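Local structure of peptidoglycan N-acetylglucosamine deacetylase (Agathobacter rectalis, 5JMU) at residues G144-D149 with L213-P218. The protein is the catalytic domain of a zinc-binding, probably membrane-anchored polysaccharide deacetylase of the NodB family, which probably removes acetyl groups from N-acetylglucosamine units of peptidoglycan. Sequence-based numbering, arbitrary orientation.
Sequences GLLYCD and LTTSSP
Leu146 reaches the turn at Thr215 with one methyl group: its CD1 sits 3.6 Å from Thr215 CA and 3.7 Å from Thr215 O, so it rests on the backbone of the turn as much as on a side chain. The threonine adds its carbon branch, CG2, at 4.0 Å from the same Leu146 CD1. Thr215 CG2 is anti to the carbonyl carbon, while OG1 lies between the backbone N and that carbon (chi1 56°). A second, more deeply buried touch comes two residues further on, just past the end of strand 146-147, where Cys148 SG meets Leu213 CD1 at 3.9 Å. With SG anti to the backbone N (chi1 -168°), the sulfur comes to lie against the leucine methyl; Leu213 also touches Tyr23, Thr25 and Ile113.

Residues 214-217 form a type I turn, closed by Ser217 N to Thr214 O at 3.0 Å; Ser217 OG also accepts from Thr214 N at 2.9 Å in a nearly straight bond (168°). Strand 146-147 pairs in parallel with 113-114, and the contact sets this small sheet against the loop that follows strand 209-210. The side chain of Cys148 is about 13 Å from the zinc ion held by Asp28, His76 and His80, so the contact lies outside the metal site. Its apolar chemistry implies van der Waals packing between two separately braced segments, buried at the cysteine and more open to solvent at the threonine.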
loop_
_atom_site.group_PDB
_atom_site.type_symbol
_atom_site.label_atom_id
_atom_site.label_comp_id
_atom_site.label_asym_id
_atom_site.label_seq_id
_atom_site.Cartn_x
_atom_site.Cartn_y
_atom_site.Cartn_z
ATOM N N GLY A 144 11.251 13.831 -3.482
ATOM C CA GLY A 144 9.903 14.371 -3.363
ATOM C C GLY A 144 8.826 13.337 -3.226
ATOM O O GLY A 144 7.637 13.648 -3.343
ATOM N N LEU A 145 9.235 12.099 -2.943
ATOM C CA LEU A 145 8.270 11.020 -2.771
ATOM C C LEU A 145 7.893 10.802 -1.295
ATOM O O LEU A 145 8.684 11.116 -0.393
ATOM C CB LEU A 145 8.846 9.731 -3.341
ATOM C CG LEU A 145 9.007 9.729 -4.858
ATOM C CD1 LEU A 145 9.772 8.479 -5.192
ATOM C CD2 LEU A 145 7.613 9.733 -5.496
ATOM N N LEU A 146 6.684 10.313 -1.058
ATOM C CA LEU A 146 6.223 9.969 0.282
ATOM C C LEU A 146 6.227 8.470 0.374
ATOM O O LEU A 146 6.079 7.799 -0.649
ATOM C CB LEU A 146 4.804 10.468 0.544
ATOM C CG LEU A 146 4.674 11.983 0.399
ATOM C CD1 LEU A 146 3.206 12.360 0.179
ATOM C CD2 LEU A 146 5.261 12.651 1.595
ATOM N N TYR A 147 6.431 7.922 1.569
ATOM C CA TYR A 147 6.312 6.464 1.691
ATOM C C TYR A 147 5.416 6.151 2.878
ATOM O O TYR A 147 5.292 6.947 3.807
ATOM C CB TYR A 147 7.675 5.767 1.852
ATOM C CG TYR A 147 8.432 6.029 3.151
ATOM C CD1 TYR A 147 9.269 7.144 3.299
ATOM C CD2 TYR A 147 8.307 5.137 4.233
ATOM C CE1 TYR A 147 9.991 7.357 4.497
ATOM C CE2 TYR A 147 9.017 5.331 5.420
ATOM C CZ TYR A 147 9.824 6.445 5.555
ATOM O OH TYR A 147 10.506 6.605 6.758
ATOM N N CYS A 148 4.763 5.007 2.822
ATOM C CA CYS A 148 3.824 4.629 3.890
ATOM C C CYS A 148 3.982 3.142 4.221
ATOM O O CYS A 148 4.049 2.282 3.326
ATOM C CB CYS A 148 2.401 4.932 3.428
ATOM S SG CYS A 148 1.176 4.843 4.754
ATOM N N ASP A 149 4.152 2.862 5.517
ATOM C CA ASP A 149 4.075 1.506 6.034
ATOM C C ASP A 149 2.622 1.223 6.448
ATOM O O ASP A 149 1.728 1.537 5.684
ATOM C CB ASP A 149 5.084 1.373 7.181
ATOM C CG ASP A 149 6.518 1.548 6.689
ATOM O OD1 ASP A 149 6.867 0.977 5.612
ATOM O OD2 ASP A 149 7.305 2.257 7.336
ATOM N N LEU A 213 -5.224 7.324 0.522
ATOM C CA LEU A 213 -4.069 8.127 0.923
ATOM C C LEU A 213 -3.855 9.186 -0.115
ATOM O O LEU A 213 -3.936 8.919 -1.330
ATOM C CB LEU A 213 -2.806 7.246 1.063
ATOM C CG LEU A 213 -2.793 6.349 2.316
ATOM C CD1 LEU A 213 -1.727 5.258 2.141
ATOM C CD2 LEU A 213 -2.575 7.160 3.583
ATOM N N THR A 214 -3.522 10.405 0.326
ATOM C CA THR A 214 -3.133 11.466 -0.589
ATOM C C THR A 214 -1.853 12.108 -0.075
ATOM O O THR A 214 -1.350 11.753 0.970
ATOM C CB THR A 214 -4.214 12.536 -0.732
ATOM O OG1 THR A 214 -4.325 13.258 0.506
ATOM C CG2 THR A 214 -5.543 11.884 -1.047
ATOM N N THR A 215 -1.339 13.060 -0.830
ATOM C CA THR A 215 -0.075 13.673 -0.427
ATOM C C THR A 215 -0.207 14.532 0.834
ATOM O O THR A 215 0.797 14.860 1.442
ATOM C CB THR A 215 0.518 14.537 -1.562
ATOM O OG1 THR A 215 -0.439 15.509 -1.947
ATOM C CG2 THR A 215 0.880 13.622 -2.763
ATOM N N SER A 216 -1.428 14.881 1.217
ATOM C CA SER A 216 -1.599 15.627 2.458
ATOM C C SER A 216 -1.980 14.720 3.632
ATOM O O SER A 216 -2.148 15.220 4.748
ATOM C CB SER A 216 -2.628 16.748 2.258
ATOM O OG SER A 216 -3.787 16.217 1.698
ATOM N N SER A 217 -2.128 13.402 3.397
ATOM C CA SER A 217 -2.425 12.474 4.494
ATOM C C SER A 217 -1.233 12.314 5.428
ATOM O O SER A 217 -0.077 12.305 4.990
ATOM C CB SER A 217 -2.798 11.072 3.978
ATOM O OG SER A 217 -3.890 11.156 3.084
ATOM N N PRO A 218 -1.518 12.098 6.718
ATOM C CA PRO A 218 -0.418 11.629 7.584
ATOM C C PRO A 218 0.074 10.266 7.088
ATOM O O PRO A 218 -0.755 9.438 6.706
ATOM C CB PRO A 218 -1.071 11.546 8.982
ATOM C CG PRO A 218 -2.561 11.264 8.683
ATOM C CD PRO A 218 -2.830 12.114 7.395
#